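Local structure of peroxisomal acyl-CoA oxidase 1A (Solanum lycopersicum, 2FON) at residues Glu103-Thr106 and Met107-Tyr111; Leu120-Gly123 and Met124-Ala128. The protein probably catalyses the FAD-dependent oxidation of acyl-CoA in peroxisomal fatty-acid beta-oxidation, with oxygen as electron acceptor. All blocks are in the same frame, centred on the assembly; numbering follows the deposited sequence.

Interaction 1 (Glu103-Thr106 and Met107-Tyr111); sequences EEAT and MLRRY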
loop_
_atom_site.group_PDB
_atom_site.type_symbol
_atom_site.label_atom_id
_atom_site.label_comp_id
_atom_site.label_asym_id
_atom_site.label_seq_id
_atom_site.Cartn_x
_atom_site.Cartn_y
_atom_site.Cartn_z
ATOM N N GLU B 103 13.961 29.828 -7.516
ATOM C CA GLU B 103 12.606 29.482 -7.101
ATOM C C GLU B 103 11.843 28.937 -8.310
ATOM O O GLU B 103 11.336 27.799 -8.283
ATOM C CB GLU B 103 11.945 30.685 -6.445
ATOM C CG GLU B 103 10.447 30.752 -6.441
ATOM C CD GLU B 103 9.958 32.189 -6.100
ATOM O OE1 GLU B 103 8.870 32.353 -5.470
ATOM O OE2 GLU B 103 10.676 33.158 -6.482
ATOM N N GLU B 104 11.837 29.711 -9.389
ATOM C CA GLU B 104 11.153 29.296 -10.610
ATOM C C GLU B 104 11.626 27.943 -11.177
ATOM O O GLU B 104 10.792 27.119 -11.571
ATOM C CB GLU B 104 11.267 30.375 -11.649
ATOM C CG GLU B 104 10.247 31.419 -11.453
ATOM C CD GLU B 104 10.501 32.652 -12.338
ATOM O OE1 GLU B 104 11.681 32.992 -12.592
ATOM O OE2 GLU B 104 9.506 33.286 -12.781
ATOM N N ALA B 105 12.945 27.740 -11.192
ATOM C CA ALA B 105 13.575 26.499 -11.579
ATOM C C ALA B 105 13.150 25.348 -10.699
ATOM O O ALA B 105 13.035 24.200 -11.171
ATOM C CB ALA B 105 15.067 26.640 -11.535
ATOM N N THR B 106 12.926 25.602 -9.416
ATOM C CA THR B 106 12.405 24.488 -8.583
ATOM C C THR B 106 11.029 23.996 -9.119
ATOM O O THR B 106 10.829 22.784 -9.382
ATOM C CB THR B 106 12.282 24.881 -7.093
ATOM O OG1 THR B 106 13.430 25.662 -6.709
ATOM C CG2 THR B 106 12.216 23.686 -6.259
ATOM N N MET B 107 10.115 24.955 -9.265
ATOM C CA MET B 107 8.847 24.774 -9.875
ATOM C C MET B 107 9.035 24.036 -11.201
ATOM O O MET B 107 8.405 23.008 -11.421
ATOM C CB MET B 107 8.212 26.157 -10.113
ATOM C CG MET B 107 6.721 26.326 -9.735
ATOM S SD MET B 107 6.341 25.669 -8.072
ATOM C CE MET B 107 4.930 26.643 -7.530
ATOM N N LEU B 108 9.887 24.541 -12.093
ATOM C CA LEU B 108 9.991 23.947 -13.406
ATOM C C LEU B 108 10.314 22.470 -13.288
ATOM O O LEU B 108 9.664 21.603 -13.920
ATOM C CB LEU B 108 11.007 24.632 -14.287
ATOM C CG LEU B 108 10.900 24.090 -15.709
ATOM C CD1 LEU B 108 10.987 25.145 -16.795
ATOM C CD2 LEU B 108 11.902 23.010 -15.938
ATOM N N ARG B 109 11.290 22.144 -12.468
ATOM C CA ARG B 109 11.571 20.720 -12.307
ATOM C C ARG B 109 10.399 19.976 -11.687
ATOM O O ARG B 109 10.121 18.844 -12.089
ATOM C CB ARG B 109 12.893 20.463 -11.612
ATOM C CG ARG B 109 14.092 20.602 -12.555
ATOM C CD ARG B 109 15.416 20.504 -11.835
ATOM N NE ARG B 109 15.988 21.825 -11.559
ATOM C CZ ARG B 109 16.076 22.361 -10.340
ATOM N NH1 ARG B 109 15.599 21.672 -9.300
ATOM N NH2 ARG B 109 16.618 23.574 -10.172
ATOM N N ARG B 110 9.649 20.612 -10.784
ATOM C CA ARG B 110 8.527 19.890 -10.175
ATOM C C ARG B 110 7.624 19.374 -11.285
ATOM O O ARG B 110 7.284 18.221 -11.343
ATOM C CB ARG B 110 7.753 20.771 -9.190
ATOM C CG ARG B 110 6.662 20.044 -8.436
ATOM C CD ARG B 110 5.727 20.991 -7.577
ATOM N NE ARG B 110 6.364 21.744 -6.470
ATOM C CZ ARG B 110 7.300 21.264 -5.639
ATOM N NH1 ARG B 110 7.732 19.977 -5.716
ATOM N NH2 ARG B 110 7.810 22.071 -4.707
ATOM N N TYR B 111 7.270 20.241 -12.201
ATOM C CA TYR B 111 6.281 19.919 -13.191
ATOM C C TYR B 111 6.729 18.983 -14.343
ATOM O O TYR B 111 5.915 18.318 -14.967
ATOM C CB TYR B 111 5.647 21.228 -13.644
ATOM C CG TYR B 111 4.809 21.737 -12.516
ATOM C CD1 TYR B 111 5.194 22.827 -11.739
ATOM C CD2 TYR B 111 3.659 21.078 -12.168
ATOM C CE1 TYR B 111 4.403 23.252 -10.648
ATOM C CE2 TYR B 111 2.891 21.486 -11.107
ATOM C CZ TYR B 111 3.255 22.568 -10.354
ATOM O OH TYR B 111 2.418 22.908 -9.314
#
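R109 lays its guanidinium back over the preceding turn of helix 102-112, so that the backbone oxygen of A105 stands above the centre of one face, 3.6 Å from CZ. NH2 reaches past it to the methyl of A105, 3.7 Å from CB. The bend at chi3 (-99°) folds the end of the arginine back along the helix; a small residue four positions earlier suits this path, since A105 offers only a methyl in its way. The same A105 O takes the backbone N of R109 at 3.0 Å in a nearly straight bond of 173°. This is one rung of a regular alpha-helical i to i+4 ladder, which has four rungs across this junction: M107 N also bonds E103 O, L108 N bonds E104 O, and R110 N bonds T106 O at 2.8 Å. T106, a residue whose hydroxyl can return to the previous turn, bonds Q102 O through OG1, and E104 divides its carboxylate between S101 N and a salt bridge to R56. A105 and R109 both touch I95 on helix 77-97, while M107, flexible and apolar, reaches L53 and T54 on helix 48-62.

Interaction 2 (Leu120-Gly123 and Met124-Ala128); sequences LHWG and MFIPA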
loop_
_atom_site.group_PDB
_atom_site.type_symbol
_atom_site.label_atom_id
_atom_site.label_comp_id
_atom_site.label_asym_id
_atom_site.label_seq_id
_atom_site.Cartn_x
_atom_site.Cartn_y
_atom_site.Cartn_z
ATOM N N LEU B 120 18.790 15.748 -6.421
ATOM C CA LEU B 120 19.771 15.733 -5.337
ATOM C C LEU B 120 20.851 16.855 -5.381
ATOM O O LEU B 120 21.250 17.446 -4.319
ATOM C CB LEU B 120 20.335 14.326 -5.164
ATOM C CG LEU B 120 19.075 13.693 -4.547
ATOM C CD1 LEU B 120 18.368 12.606 -5.415
ATOM C CD2 LEU B 120 19.237 13.305 -3.043
ATOM N N HIS B 121 21.276 17.191 -6.600
ATOM C CA HIS B 121 22.260 18.226 -6.798
ATOM C C HIS B 121 21.724 19.525 -6.174
ATOM O O HIS B 121 22.299 20.005 -5.210
ATOM C CB HIS B 121 22.553 18.314 -8.286
ATOM C CG HIS B 121 23.353 19.506 -8.697
ATOM N ND1 HIS B 121 24.731 19.476 -8.813
ATOM C CD2 HIS B 121 22.970 20.749 -9.058
ATOM C CE1 HIS B 121 25.162 20.665 -9.188
ATOM N NE2 HIS B 121 24.116 21.456 -9.344
ATOM N N TRP B 122 20.599 20.050 -6.667
ATOM C CA TRP B 122 19.936 21.208 -6.072
ATOM C C TRP B 122 19.362 20.973 -4.683
ATOM O O TRP B 122 19.385 21.860 -3.832
ATOM C CB TRP B 122 18.828 21.639 -6.986
ATOM C CG TRP B 122 19.403 22.042 -8.298
ATOM C CD1 TRP B 122 19.422 21.302 -9.454
ATOM C CD2 TRP B 122 20.109 23.254 -8.575
ATOM N NE1 TRP B 122 20.070 22.022 -10.443
ATOM C CE2 TRP B 122 20.512 23.205 -9.929
ATOM C CE3 TRP B 122 20.403 24.390 -7.821
ATOM C CZ2 TRP B 122 21.213 24.224 -10.548
ATOM C CZ3 TRP B 122 21.110 25.449 -8.447
ATOM C CH2 TRP B 122 21.505 25.347 -9.799
ATOM N N GLY B 123 18.894 19.746 -4.453
ATOM C CA GLY B 123 18.100 19.441 -3.297
ATOM C C GLY B 123 18.916 19.088 -2.095
ATOM O O GLY B 123 18.473 19.358 -1.001
ATOM N N MET B 124 20.099 18.478 -2.271
ATOM C CA MET B 124 20.915 18.049 -1.119
ATOM C C MET B 124 22.396 18.461 -1.211
ATOM O O MET B 124 22.970 18.886 -0.210
ATOM C CB MET B 124 20.829 16.539 -0.903
ATOM C CG MET B 124 19.471 16.000 -0.443
ATOM S SD MET B 124 19.041 16.194 1.330
ATOM C CE MET B 124 19.966 14.871 2.132
ATOM N N PHE B 125 23.006 18.332 -2.400
ATOM C CA PHE B 125 24.428 18.608 -2.605
ATOM C C PHE B 125 24.717 20.078 -2.378
ATOM O O PHE B 125 25.601 20.422 -1.619
ATOM C CB PHE B 125 24.853 18.163 -4.009
ATOM C CG PHE B 125 26.274 18.523 -4.396
ATOM C CD1 PHE B 125 27.355 17.762 -3.942
ATOM C CD2 PHE B 125 26.527 19.588 -5.268
ATOM C CE1 PHE B 125 28.673 18.049 -4.329
ATOM C CE2 PHE B 125 27.847 19.913 -5.650
ATOM C CZ PHE B 125 28.927 19.135 -5.172
ATOM N N ILE B 126 23.981 20.970 -3.020
ATOM C CA ILE B 126 24.173 22.359 -2.740
ATOM C C ILE B 126 23.817 22.707 -1.285
ATOM O O ILE B 126 24.622 23.347 -0.607
ATOM C CB ILE B 126 23.382 23.184 -3.676
ATOM C CG1 ILE B 126 23.939 22.968 -5.085
ATOM C CG2 ILE B 126 23.392 24.657 -3.191
ATOM C CD1 ILE B 126 23.600 24.077 -6.098
ATOM N N PRO B 127 22.604 22.349 -0.805
ATOM C CA PRO B 127 22.359 22.672 0.624
ATOM C C PRO B 127 23.405 22.187 1.632
ATOM O O PRO B 127 23.653 22.862 2.639
ATOM C CB PRO B 127 20.952 22.126 0.893
ATOM C CG PRO B 127 20.294 22.237 -0.476
ATOM C CD PRO B 127 21.385 21.841 -1.458
ATOM N N ALA B 128 24.069 21.092 1.339
ATOM C CA ALA B 128 25.109 20.619 2.264
ATOM C C ALA B 128 26.344 21.511 2.257
ATOM O O ALA B 128 26.933 21.793 3.314
ATOM C CB ALA B 128 25.499 19.152 1.992
#
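L120 and M124 run alongside each other in the same direction, CD2 of the leucine 3.8 Å from CG of the methionine; W122 and I126 are aligned likewise on another side of helix 118-132, with I126 CD1 3.6 Å from W122 CE3. The rings of H121 and F125 are nearly parallel, at 21°, but so offset that little of one lies over the other, and H121 ND1 is 4.0 Å from F125 CD2. With CG anti to the backbone N (chi1 169°), the imidazole is carried to where ND1 bonds G152 N and NE2 bonds A145 O, satisfying both nitrogens of a buried ring. Apolar L120 touches the FAD, and M124 rests on the FAD-binding Y154. Beneath, the helix widens into a pi-type turn: L120 O accepts both M124 N at 2.6 Å and F125 N at 2.7 Å. P127 has no N-H to give to the turn before, and here the helix kinks; its CD instead sits 3.1 Å from W122 O. With an alanine here, the contacts of CD with W122 O and of CG with G123 O go, and the kinked backbone is likely to move more freely. Bonding thus shifts to i to i+5 as I126 N meets H121 O, skips P127, and returns to i to i+4 when A128 N bonds M124 O.

How the interactions relate
From the N terminus, interaction 1 comes first, within helix 102-112, and is complete before interaction 2 begins on the next helix, 118-132. Each spans adjoining turns of its own helix and closes no long loop; the two stand in series and neither nest nor cross. Their centres are about 15 Å apart, yet they meet directly: R109 forms a cation-pi pair with W122, CZ of the arginine 3.6 Å from CD1 of the indole, joining the successive helices. On its other sides helix 102-112 packs against helices 48-62 and 77-97, whereas helix 118-132 reaches helix 135-146, strands 152-155 and 204-213, and the FAD. Both lie in the acyl-CoA oxidase N-terminal region.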